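Local coordinates for nematode fatty acid retinoid binding protein (Necator americanus, PDB 4XCP), which probably binds lipids such as fatty acids and retinol, and here holds palmitic acid among its helices, at residues P56-N59 with T60-I64; A145-G148 with K149-F153. All blocks are in the same frame, centred on the assembly; numbering follows the deposited sequence.

Contact 1. Residues P56-N59 with T60-I64; sequences PYKN and TEESI. With PLM (palmitic acid), chain C.
An N-cap opens helix 60-70: Asn59 is the capping residue, and its side-chain OD1 accepts from Glu62 N at 3.0 Å, the donor nearly in line with the C=O bond. With CG lodged between the backbone N and the carbonyl carbon (chi1 49°), the short amide folds back over the first turn, the reach that suits asparagine to a cap. The main-chain Asn59 O takes a weak bond from Ser63 N. Glu62 returns the grip: its extended side chain brings OE1 to Lys58 N at 3.1 Å, an almost straight bond of 172° that meets the carboxylate from above its plane. The same OE1 lies at the edge of the Tyr57 ring, whose face packs on Ser63 CA in a CH-pi contact, 4.0 Å from the ring centroid. At the helix start Thr60 N donates to O1 of the palmitic acid at 2.9 Å, so the carboxyl end of the lipid meets a helix N terminus, whose dipole may favour negative charge. Tyr57 OH bonds to Val51 O of helix 42-53; in one of its two conformers Glu61 OE2 forms a salt bridge with Lys86 and a hydrogen bond with His82 of helix 72-90, against which Ile64 also packs.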
ATOM      1  N   PRO A  56       1.783  18.077   4.800  1.00 21.71           N
ATOM      2  CA  PRO A  56       1.368  17.356   3.581  1.00 21.38           C
ATOM      3  C   PRO A  56       2.026  17.945   2.335  1.00 24.63           C
ATOM      4  O   PRO A  56       2.579  19.049   2.381  1.00 22.43           O
ATOM      5  CB  PRO A  56      -0.166  17.512   3.595  1.00 22.68           C
ATOM      6  CG  PRO A  56      -0.376  18.820   4.235  1.00 26.54           C
ATOM      7  CD  PRO A  56       0.683  18.923   5.303  1.00 22.55           C
ATOM      8  N   TYR A  57       1.978  17.182   1.239  1.00 23.28           N
ATOM      9  CA  TYR A  57       2.581  17.534  -0.043  1.00 23.29           C
ATOM     10  C   TYR A  57       1.514  17.650  -1.110  1.00 26.88           C
ATOM     11  O   TYR A  57       0.399  17.172  -0.903  1.00 25.75           O
ATOM     12  CB  TYR A  57       3.633  16.463  -0.428  1.00 22.41           C
ATOM     13  CG  TYR A  57       4.773  16.403   0.561  1.00 22.40           C
ATOM     14  CD1 TYR A  57       5.785  17.357   0.546  1.00 24.35           C
ATOM     15  CD2 TYR A  57       4.810  15.426   1.555  1.00 22.17           C
ATOM     16  CE1 TYR A  57       6.810  17.340   1.487  1.00 25.02           C
ATOM     17  CE2 TYR A  57       5.848  15.379   2.483  1.00 21.76           C
ATOM     18  CZ  TYR A  57       6.841  16.341   2.450  1.00 25.28           C
ATOM     19  OH  TYR A  57       7.847  16.315   3.377  1.00 20.18           O
ATOM     20  N   LYS A  58       1.868  18.233  -2.266  1.00 24.58           N
ATOM     21  CA  LYS A  58       0.941  18.388  -3.396  1.00 25.25           C
ATOM     22  C   LYS A  58       0.524  17.015  -3.934  1.00 28.67           C
ATOM     23  O   LYS A  58      -0.644  16.790  -4.238  1.00 28.74           O
ATOM     24  CB  LYS A  58       1.603  19.230  -4.512  1.00 28.67           C
ATOM     25  CG  LYS A  58       0.733  19.427  -5.761  1.00 35.40           C
ATOM     26  CD  LYS A  58       1.518  20.054  -6.905  1.00 39.22           C
ATOM     27  CE  LYS A  58       0.775  19.959  -8.225  1.00 44.82           C
ATOM     28  NZ  LYS A  58      -0.381  20.893  -8.307  1.00 52.12           N
ATOM     29  N   ASN A  59       1.481  16.085  -4.010  1.00 24.68           N
ATOM     30  CA  ASN A  59       1.262  14.749  -4.562  1.00 23.36           C
ATOM     31  C   ASN A  59       2.392  13.832  -4.086  1.00 26.95           C
ATOM     32  O   ASN A  59       3.301  14.285  -3.381  1.00 25.32           O
ATOM     33  CB  ASN A  59       1.194  14.833  -6.124  1.00 21.94           C
ATOM     34  CG  ASN A  59       2.313  15.624  -6.799  1.00 32.68           C
ATOM     35  OD1 ASN A  59       3.469  15.609  -6.393  1.00 26.15           O
ATOM     36  ND2 ASN A  59       2.007  16.300  -7.893  1.00 31.10           N
ATOM     37  N   THR A  60       2.322  12.548  -4.457  1.00 24.35           N
ATOM     38  CA  THR A  60       3.306  11.518  -4.109  1.00 24.09           C
ATOM     39  C   THR A  60       4.697  11.868  -4.628  1.00 27.46           C
ATOM     40  O   THR A  60       5.665  11.750  -3.877  1.00 27.97           O
ATOM     41  CB  THR A  60       2.817  10.133  -4.552  1.00 30.50           C
ATOM     42  OG1 THR A  60       1.486   9.980  -4.069  1.00 33.75           O
ATOM     43  CG2 THR A  60       3.672   8.999  -3.993  1.00 32.44           C
ATOM     44  N   GLU A  61       4.781  12.335  -5.882  0.50 24.05           N
ATOM     45  CA  GLU A  61       6.025  12.724  -6.549  0.50 24.17           C
ATOM     46  C   GLU A  61       6.813  13.787  -5.744  0.50 26.75           C
ATOM     47  O   GLU A  61       8.039  13.688  -5.639  0.50 25.77           O
ATOM     48  CB  GLU A  61       5.736  13.189  -7.990  0.50 26.44           C
ATOM     49  CG  GLU A  61       5.256  12.083  -8.931  0.50 36.56           C
ATOM     50  CD  GLU A  61       3.832  11.555  -8.798  0.50 47.38           C
ATOM     51  OE1 GLU A  61       2.964  12.261  -8.230  0.50 19.76           O
ATOM     52  OE2 GLU A  61       3.582  10.428  -9.288  0.50 36.84           O
ATOM     53  N   GLU A  62       6.097  14.767  -5.137  1.00 22.40           N
ATOM     54  CA  GLU A  62       6.689  15.847  -4.318  1.00 21.80           C
ATOM     55  C   GLU A  62       7.218  15.288  -2.977  1.00 24.70           C
ATOM     56  O   GLU A  62       8.284  15.700  -2.502  1.00 23.51           O
ATOM     57  CB  GLU A  62       5.670  16.964  -4.090  1.00 23.05           C
ATOM     58  CG  GLU A  62       6.278  18.252  -3.587  1.00 34.65           C
ATOM     59  CD  GLU A  62       5.246  19.354  -3.470  1.00 55.45           C
ATOM     60  OE1 GLU A  62       4.667  19.496  -2.372  1.00 35.68           O
ATOM     61  OE2 GLU A  62       4.965  20.024  -4.489  1.00 54.72           O
ATOM     62  N   SER A  63       6.473  14.324  -2.399  1.00 20.99           N
ATOM     63  CA  SER A  63       6.849  13.616  -1.177  1.00 19.89           C
ATOM     64  C   SER A  63       8.158  12.809  -1.427  1.00 20.82           C
ATOM     65  O   SER A  63       9.065  12.840  -0.599  1.00 20.12           O
ATOM     66  CB  SER A  63       5.716  12.683  -0.753  1.00 22.92           C
ATOM     67  OG  SER A  63       6.039  12.105   0.500  1.00 39.58           O
ATOM     68  N   ILE A  64       8.261  12.131  -2.590  1.00 17.37           N
ATOM     69  CA  ILE A  64       9.452  11.352  -3.001  1.00 16.86           C
ATOM     70  C   ILE A  64      10.662  12.293  -3.244  1.00 20.98           C
ATOM     71  O   ILE A  64      11.781  11.989  -2.821  1.00 20.70           O
ATOM     72  CB  ILE A  64       9.123  10.447  -4.228  1.00 19.78           C
ATOM     73  CG1 ILE A  64       8.027   9.416  -3.859  1.00 19.84           C
ATOM     74  CG2 ILE A  64      10.394   9.742  -4.795  1.00 19.44           C
ATOM     75  CD1 ILE A  64       7.490   8.600  -5.061  1.00 23.58           C
TER
HETATM   76  C1  PLM C 202      -0.542  11.203  -6.300  1.00 94.38           C
HETATM   77  O1  PLM C 202       0.532  11.677  -6.591  1.00 94.90           O
HETATM   78  O2  PLM C 202      -1.344  11.736  -5.418  1.00 93.36           O
HETATM   79  C2  PLM C 202      -1.077   9.945  -6.921  1.00 94.97           C
HETATM   80  C3  PLM C 202      -0.020   9.062  -7.577  1.00 95.27           C
HETATM   81  C4  PLM C 202      -0.544   7.693  -7.961  1.00 96.18           C
HETATM   82  C5  PLM C 202      -0.545   6.679  -6.826  1.00 97.01           C
HETATM   83  C6  PLM C 202       0.822   6.097  -6.500  1.00 97.09           C
HETATM   84  C7  PLM C 202       0.762   4.787  -5.728  1.00 96.01           C
HETATM   85  C8  PLM C 202       2.109   4.254  -5.265  1.00 94.33           C
HETATM   86  C9  PLM C 202       2.163   3.877  -3.796  1.00 93.28           C
HETATM   87  CA  PLM C 202       3.544   3.461  -3.317  1.00 92.31           C
HETATM   88  CB  PLM C 202       4.554   4.603  -3.201  1.00 90.99           C
HETATM   89  CC  PLM C 202       4.270   5.603  -2.090  1.00 89.01           C
HETATM   90  CD  PLM C 202       5.459   6.487  -1.776  1.00 86.60           C
HETATM   91  CE  PLM C 202       5.236   7.512  -0.664  1.00 84.38           C
HETATM   92  CF  PLM C 202       6.338   7.554   0.402  1.00 83.06           C
HETATM   93  CG  PLM C 202       6.983   8.908   0.575  1.00 81.30           C

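Contact 2. Residues A145-G148 with K149-F153; sequences ADFG and KQFPF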
ATOM      1  N   ALA A 145     -10.652  -8.759 -14.280  1.00 21.45           N
ATOM      2  CA  ALA A 145      -9.695  -9.358 -15.218  1.00 22.87           C
ATOM      3  C   ALA A 145      -8.604  -8.337 -15.608  1.00 27.20           C
ATOM      4  O   ALA A 145      -7.427  -8.682 -15.675  1.00 25.33           O
ATOM      5  CB  ALA A 145     -10.419  -9.893 -16.463  1.00 24.28           C
ATOM      6  N   ASP A 146      -9.006  -7.075 -15.808  1.00 23.64           N
ATOM      7  CA  ASP A 146      -8.097  -5.988 -16.147  1.00 22.86           C
ATOM      8  C   ASP A 146      -7.132  -5.717 -14.966  1.00 26.08           C
ATOM      9  O   ASP A 146      -5.903  -5.693 -15.155  1.00 24.84           O
ATOM     10  CB  ASP A 146      -8.918  -4.751 -16.539  1.00 24.04           C
ATOM     11  CG  ASP A 146      -8.118  -3.608 -17.117  1.00 30.01           C
ATOM     12  OD1 ASP A 146      -7.170  -3.876 -17.897  1.00 31.64           O
ATOM     13  OD2 ASP A 146      -8.502  -2.452 -16.887  1.00 28.17           O
ATOM     14  N   PHE A 147      -7.683  -5.641 -13.736  1.00 22.59           N
ATOM     15  CA  PHE A 147      -6.887  -5.459 -12.521  1.00 20.69           C
ATOM     16  C   PHE A 147      -5.890  -6.616 -12.324  1.00 24.80           C
ATOM     17  O   PHE A 147      -4.717  -6.357 -12.047  1.00 24.02           O
ATOM     18  CB  PHE A 147      -7.782  -5.269 -11.265  1.00 20.91           C
ATOM     19  CG  PHE A 147      -6.998  -5.203  -9.970  1.00 20.54           C
ATOM     20  CD1 PHE A 147      -6.401  -4.013  -9.555  1.00 21.10           C
ATOM     21  CD2 PHE A 147      -6.834  -6.341  -9.173  1.00 20.63           C
ATOM     22  CE1 PHE A 147      -5.656  -3.959  -8.364  1.00 20.50           C
ATOM     23  CE2 PHE A 147      -6.112  -6.282  -7.977  1.00 21.93           C
ATOM     24  CZ  PHE A 147      -5.519  -5.091  -7.583  1.00 19.12           C
ATOM     25  N   GLY A 148      -6.369  -7.856 -12.478  1.00 21.74           N
ATOM     26  CA  GLY A 148      -5.586  -9.081 -12.322  1.00 22.11           C
ATOM     27  C   GLY A 148      -4.390  -9.219 -13.246  1.00 28.43           C
ATOM     28  O   GLY A 148      -3.384  -9.832 -12.875  1.00 27.34           O
ATOM     29  N   LYS A 149      -4.490  -8.660 -14.460  1.00 27.88           N
ATOM     30  CA  LYS A 149      -3.416  -8.682 -15.469  1.00 28.65           C
ATOM     31  C   LYS A 149      -2.223  -7.845 -14.990  1.00 30.36           C
ATOM     32  O   LYS A 149      -1.078  -8.240 -15.189  1.00 30.81           O
ATOM     33  CB  LYS A 149      -3.962  -8.161 -16.813  1.00 33.02           C
ATOM     34  CG  LYS A 149      -2.997  -8.256 -17.988  1.00 54.48           C
ATOM     35  CD  LYS A 149      -3.758  -8.304 -19.301  1.00 69.25           C
ATOM     36  CE  LYS A 149      -2.902  -7.919 -20.479  1.00 83.43           C
ATOM     37  NZ  LYS A 149      -3.003  -6.465 -20.770  1.00 95.40           N
ATOM     38  N   GLN A 150      -2.497  -6.714 -14.314  1.00 25.37           N
ATOM     39  CA  GLN A 150      -1.461  -5.831 -13.795  1.00 24.11           C
ATOM     40  C   GLN A 150      -1.034  -6.196 -12.395  1.00 27.67           C
ATOM     41  O   GLN A 150       0.118  -5.949 -12.024  1.00 27.19           O
ATOM     42  CB  GLN A 150      -1.912  -4.349 -13.853  1.00 25.06           C
ATOM     43  CG  GLN A 150      -2.254  -3.816 -15.270  1.00 23.53           C
ATOM     44  CD  GLN A 150      -1.242  -4.129 -16.343  1.00 37.25           C
ATOM     45  OE1 GLN A 150      -1.585  -4.553 -17.451  1.00 36.69           O
ATOM     46  NE2 GLN A 150       0.021  -3.970 -16.028  1.00 26.03           N
ATOM     47  N   PHE A 151      -1.966  -6.738 -11.591  1.00 23.00           N
ATOM     48  CA  PHE A 151      -1.692  -7.070 -10.197  1.00 21.99           C
ATOM     49  C   PHE A 151      -2.073  -8.510  -9.883  1.00 25.48           C
ATOM     50  O   PHE A 151      -3.049  -8.720  -9.170  1.00 24.41           O
ATOM     51  CB  PHE A 151      -2.437  -6.091  -9.286  1.00 22.74           C
ATOM     52  CG  PHE A 151      -1.970  -4.664  -9.412  1.00 23.63           C
ATOM     53  CD1 PHE A 151      -0.836  -4.226  -8.737  1.00 25.45           C
ATOM     54  CD2 PHE A 151      -2.671  -3.751 -10.197  1.00 24.91           C
ATOM     55  CE1 PHE A 151      -0.421  -2.897  -8.833  1.00 26.32           C
ATOM     56  CE2 PHE A 151      -2.249  -2.425 -10.298  1.00 26.45           C
ATOM     57  CZ  PHE A 151      -1.141  -2.002  -9.603  1.00 24.43           C
ATOM     58  N   PRO A 152      -1.313  -9.513 -10.395  1.00 24.22           N
ATOM     59  CA  PRO A 152      -1.711 -10.917 -10.181  1.00 24.36           C
ATOM     60  C   PRO A 152      -1.608 -11.398  -8.747  1.00 27.26           C
ATOM     61  O   PRO A 152      -2.384 -12.267  -8.366  1.00 27.85           O
ATOM     62  CB  PRO A 152      -0.798 -11.702 -11.132  1.00 27.07           C
ATOM     63  CG  PRO A 152       0.412 -10.834 -11.296  1.00 30.89           C
ATOM     64  CD  PRO A 152      -0.106  -9.424 -11.256  1.00 26.14           C
ATOM     65  N   PHE A 153      -0.686 -10.832  -7.941  1.00 22.18           N
ATOM     66  CA  PHE A 153      -0.573 -11.241  -6.538  1.00 20.66           C
ATOM     67  C   PHE A 153      -1.807 -10.807  -5.766  1.00 23.93           C
ATOM     68  O   PHE A 153      -2.370 -11.604  -5.014  1.00 25.17           O
ATOM     69  CB  PHE A 153       0.719 -10.694  -5.870  1.00 21.36           C
ATOM     70  CG  PHE A 153       0.808 -11.095  -4.413  1.00 21.88           C
ATOM     71  CD1 PHE A 153       1.407 -12.295  -4.039  1.00 25.80           C
ATOM     72  CD2 PHE A 153       0.235 -10.305  -3.420  1.00 21.42           C
ATOM     73  CE1 PHE A 153       1.444 -12.686  -2.698  1.00 25.31           C
ATOM     74  CE2 PHE A 153       0.269 -10.701  -2.084  1.00 23.17           C
ATOM     75  CZ  PHE A 153       0.865 -11.889  -1.734  1.00 21.93           C
TER
HETATM   76  O   HOH W   1      -4.509  -4.787 -17.747  1.00 34.97           O
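Phe147 and Phe151 meet where helix 141-150 ends, four residues apart and just before helix 152-159 begins. This is the tight part. Phe151 CB sits over a face of the Phe147 ring, 4.0 Å from its centroid, in a CH-pi contact, and Phe147 CE1 touches Phe151 CD2 at 3.5 Å. The ring planes are 22° apart but slid past one another, so there is little overlap. Phe147 has CG anti to the backbone N (chi1 175°), whereas Phe151 has it beside the N, and these choices bring the two rings together. The Phe147 ring also meets Phe99 edge-to-face. Phe147 O receives Phe151 N at 2.8 Å, the last regular helical bond before Phe151 leaves helical geometry. Pro152 lacks an N-H, so Gly148 O, though near its N, gains no such bond from it, and proline suits the first turn of the next helix.

The other side is polar and looser. Here a water bridges Asp146 OD1, at 2.8 Å, and Gln150 OE1, at 2.9 Å, in place of direct side-chain contact, and Lys149 runs out on an exposed chain. The chemistry thus divides the turn: Phe147 is buried and Phe151 rests against its ring, while on the Asp146 carboxylate Gly93 N holds OD2 and OD1 shares a water with Gln150.

Followed from the N terminus, the chain leaves helix 42-53, passes through the loop that holds 56-59 and enters helix 60-70, where contact 1 closes the local turn. Helices 72-90, 94-115 and 122-138 come next, before contact 2 marks the change from helix 141-150 to helix 152-159. The two are in series and neither nest nor cross; their centres lie 26 Å apart and their nearest atoms about 13 Å. Helix 72-90 is common to both: Thr60 touches its His82, whereas Phe151 packs on Lys88 and Ile89. Contact 1 also joins helix 42-53, and contact 2 helix 94-115, where Asp146 and Phe147 touch Ala96.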